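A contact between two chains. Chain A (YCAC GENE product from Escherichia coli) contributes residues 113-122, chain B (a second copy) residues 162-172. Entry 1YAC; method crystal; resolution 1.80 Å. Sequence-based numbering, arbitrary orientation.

Chain A, residues 113-122: VVTEVCVAFP
Chain B 162-172: LMTWFGVACEL

Two helices, 115-122 of chain A and 165-172 of chain B, pack with their axes 9.0 Å apart at closest approach and their N-to-C directions 50° apart (signed crossing angle -50°). The register is set by V117(A) CA and G167(B) CA, 5.6 Å apart. A cis peptide bond precedes V114(A), which sits at the N-cap position (phi/psi -87/149); the helix then opens with a pi-type turn at 115-119, where A120(A) N donates to T115(A) O at 2.9 Å, and is kinked at P122(A). The chain B helix is regular, with i to i+4 bonds such as E171(B) N to G167(B) O, 2.9 Å.

The closest CA pair involves G167(B), which has no side chain. V117(A) CG2 lies 3.6 Å from G167(B) CA; an ideal CB there would point toward chain A and fall 3.3 Å from E116(A) CG, a tight approach.

Apolar contacts flank this point. V117(A) (chi1 t) places CG1 3.8 Å from C170(B) CB (chi1 m) and CG2 4.0 Å from F166(B) CD2. F166(B) (chi1 t, chi2 82°) leaves its backbone sideways, yet its ring reaches V114(A) (chi1 m), with CE2 3.7 Å from V114(A) CG2.

F121(A) (chi1 m, chi2 2°) has the largest covered area, 81 Å². Its ring edge meets backbone: F121(A) CZ is 3.4 Å from G167(B) O, and CE2 is 3.8 Å from C170(B) C. E171(B) CG covers one face, while E171(B) OE1 approaches F121(A) CE1 at 3.2 Å.

No direct hydrogen bond crosses the contact; one water supplies the polar link. The O of water 1 donates to E116(A) OE2 (2.6 Å), accepts from G167(B) N (3.0 Å) and bonds T164(B) OG1 (2.5 Å). E116(A) takes chi1 p, chi2 m, chi3 25°; T164(B), chi1 p.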

# COMPACT_ATOMS: atom_id res chain seq x y z
N VAL A 113 0.19 0.10 -25.01
CA VAL A 113 -0.94 -0.08 -24.12
C VAL A 113 -2.08 -0.81 -24.82
O VAL A 113 -2.28 -0.64 -26.02
CB VAL A 113 -1.42 1.27 -23.42
CG1 VAL A 113 -0.63 2.48 -23.87
CG2 VAL A 113 -2.93 1.50 -23.55
N VAL A 114 -2.72 -1.78 -24.15
CA VAL A 114 -2.45 -2.23 -22.79
C VAL A 114 -1.37 -3.32 -22.81
O VAL A 114 -1.25 -4.09 -23.76
CB VAL A 114 -3.71 -2.72 -22.03
CG1 VAL A 114 -4.70 -1.56 -21.86
CG2 VAL A 114 -4.37 -3.90 -22.71
N THR A 115 -0.59 -3.36 -21.73
CA THR A 115 0.52 -4.33 -21.58
C THR A 115 0.24 -5.77 -21.98
O THR A 115 0.96 -6.34 -22.79
CB THR A 115 1.10 -4.30 -20.13
OG1 THR A 115 1.18 -2.97 -19.68
CG2 THR A 115 2.47 -4.86 -20.07
N GLU A 116 -0.88 -6.31 -21.49
CA GLU A 116 -1.23 -7.72 -21.73
C GLU A 116 -1.82 -8.04 -23.11
O GLU A 116 -2.05 -9.21 -23.43
CB GLU A 116 -2.15 -8.24 -20.63
CG GLU A 116 -3.63 -7.78 -20.73
CD GLU A 116 -3.91 -6.41 -20.11
OE1 GLU A 116 -2.98 -5.59 -20.00
OE2 GLU A 116 -5.07 -6.17 -19.74
N VAL A 117 -2.08 -7.00 -23.91
CA VAL A 117 -2.64 -7.19 -25.24
C VAL A 117 -1.76 -6.58 -26.33
O VAL A 117 -1.06 -7.29 -27.05
CB VAL A 117 -4.07 -6.60 -25.36
CG1 VAL A 117 -4.54 -6.65 -26.82
CG2 VAL A 117 -5.02 -7.40 -24.48
N CYS A 118 -1.70 -5.25 -26.38
CA CYS A 118 -0.91 -4.62 -27.43
C CYS A 118 0.59 -4.80 -27.33
O CYS A 118 1.29 -4.65 -28.34
CB CYS A 118 -1.31 -3.16 -27.61
SG CYS A 118 -3.04 -3.07 -28.05
N VAL A 119 1.10 -5.10 -26.14
CA VAL A 119 2.52 -5.36 -25.98
C VAL A 119 2.77 -6.87 -26.02
O VAL A 119 3.51 -7.36 -26.87
CB VAL A 119 3.09 -4.78 -24.67
CG1 VAL A 119 4.55 -5.21 -24.49
CG2 VAL A 119 3.01 -3.26 -24.72
N ALA A 120 2.11 -7.60 -25.13
CA ALA A 120 2.29 -9.06 -25.06
C ALA A 120 2.03 -9.84 -26.34
O ALA A 120 2.84 -10.70 -26.71
CB ALA A 120 1.46 -9.64 -23.90
N PHE A 121 0.92 -9.56 -27.02
CA PHE A 121 0.60 -10.33 -28.24
C PHE A 121 1.73 -10.23 -29.28
O PHE A 121 2.28 -11.27 -29.71
CB PHE A 121 -0.77 -9.94 -28.82
CG PHE A 121 -1.95 -10.27 -27.93
CD1 PHE A 121 -1.77 -10.84 -26.66
CD2 PHE A 121 -3.25 -10.00 -28.35
CE1 PHE A 121 -2.88 -11.13 -25.82
CE2 PHE A 121 -4.36 -10.28 -27.52
CZ PHE A 121 -4.17 -10.85 -26.26
N PRO A 122 2.11 -9.00 -29.69
CA PRO A 122 3.19 -8.94 -30.68
C PRO A 122 4.53 -9.41 -30.11
O PRO A 122 5.37 -9.94 -30.85
CB PRO A 122 3.18 -7.48 -31.12
CG PRO A 122 2.59 -6.76 -29.96
CD PRO A 122 1.50 -7.67 -29.51
N LEU B 162 -0.89 -17.38 -17.66
CA LEU B 162 -1.65 -16.49 -16.80
C LEU B 162 -2.18 -15.35 -17.65
O LEU B 162 -1.40 -14.66 -18.30
CB LEU B 162 -0.78 -15.95 -15.66
CG LEU B 162 -0.08 -16.98 -14.77
CD1 LEU B 162 0.58 -16.24 -13.62
CD2 LEU B 162 -1.05 -18.03 -14.24
N MET B 163 -3.49 -15.20 -17.67
CA MET B 163 -4.13 -14.16 -18.45
C MET B 163 -5.22 -13.45 -17.62
O MET B 163 -5.53 -13.84 -16.49
CB MET B 163 -4.72 -14.76 -19.74
CG MET B 163 -3.66 -15.03 -20.85
SD MET B 163 -4.40 -15.64 -22.34
CE MET B 163 -4.85 -14.15 -23.14
N THR B 164 -5.74 -12.36 -18.17
CA THR B 164 -6.80 -11.62 -17.50
C THR B 164 -7.95 -11.51 -18.50
O THR B 164 -7.72 -11.61 -19.71
CB THR B 164 -6.27 -10.27 -16.93
OG1 THR B 164 -5.38 -9.66 -17.87
CG2 THR B 164 -5.49 -10.55 -15.64
N TRP B 165 -9.17 -11.29 -18.03
CA TRP B 165 -10.32 -11.30 -18.93
C TRP B 165 -10.27 -10.44 -20.18
O TRP B 165 -10.65 -10.91 -21.25
CB TRP B 165 -11.67 -11.16 -18.17
CG TRP B 165 -12.07 -9.76 -17.83
CD1 TRP B 165 -11.95 -9.14 -16.62
CD2 TRP B 165 -12.65 -8.80 -18.73
NE1 TRP B 165 -12.42 -7.85 -16.71
CE2 TRP B 165 -12.85 -7.61 -17.99
CE3 TRP B 165 -13.02 -8.82 -20.08
CZ2 TRP B 165 -13.39 -6.46 -18.56
CZ3 TRP B 165 -13.56 -7.68 -20.65
CH2 TRP B 165 -13.74 -6.51 -19.89
N PHE B 166 -9.80 -9.20 -20.06
CA PHE B 166 -9.75 -8.33 -21.24
C PHE B 166 -8.77 -8.91 -22.26
O PHE B 166 -9.06 -8.96 -23.46
CB PHE B 166 -9.36 -6.90 -20.83
CG PHE B 166 -9.24 -5.95 -21.99
CD1 PHE B 166 -10.37 -5.33 -22.53
CD2 PHE B 166 -7.99 -5.63 -22.52
CE1 PHE B 166 -10.26 -4.41 -23.57
CE2 PHE B 166 -7.87 -4.71 -23.56
CZ PHE B 166 -9.00 -4.10 -24.08
N GLY B 167 -7.63 -9.40 -21.76
CA GLY B 167 -6.64 -10.02 -22.63
C GLY B 167 -7.23 -11.25 -23.31
O GLY B 167 -7.01 -11.47 -24.51
N VAL B 168 -7.98 -12.06 -22.55
CA VAL B 168 -8.64 -13.27 -23.07
C VAL B 168 -9.59 -12.88 -24.22
O VAL B 168 -9.54 -13.46 -25.32
CB VAL B 168 -9.46 -13.99 -21.92
CG1 VAL B 168 -10.35 -15.11 -22.50
CG2 VAL B 168 -8.51 -14.58 -20.86
N ALA B 169 -10.42 -11.86 -24.00
CA ALA B 169 -11.37 -11.42 -25.02
C ALA B 169 -10.65 -10.97 -26.29
O ALA B 169 -11.08 -11.29 -27.41
CB ALA B 169 -12.25 -10.30 -24.47
N CYS B 170 -9.56 -10.23 -26.13
CA CYS B 170 -8.81 -9.71 -27.27
C CYS B 170 -8.09 -10.79 -28.06
O CYS B 170 -7.98 -10.70 -29.29
CB CYS B 170 -7.80 -8.65 -26.81
SG CYS B 170 -8.54 -7.07 -26.33
N GLU B 171 -7.57 -11.79 -27.36
CA GLU B 171 -6.88 -12.87 -28.04
C GLU B 171 -7.89 -13.74 -28.79
O GLU B 171 -7.59 -14.27 -29.87
CB GLU B 171 -6.06 -13.70 -27.05
CG GLU B 171 -4.94 -14.50 -27.72
CD GLU B 171 -3.90 -14.98 -26.74
OE1 GLU B 171 -2.96 -14.22 -26.49
OE2 GLU B 171 -4.02 -16.12 -26.22
N LEU B 172 -9.08 -13.89 -28.23
CA LEU B 172 -10.14 -14.67 -28.87
C LEU B 172 -10.72 -13.96 -30.10
O LEU B 172 -10.93 -14.59 -31.14
CB LEU B 172 -11.27 -14.94 -27.88
CG LEU B 172 -11.04 -15.98 -26.79
CD1 LEU B 172 -12.12 -15.88 -25.73
CD2 LEU B 172 -11.02 -17.37 -27.40
O HOH W 1 -6.79 -8.06 -19.26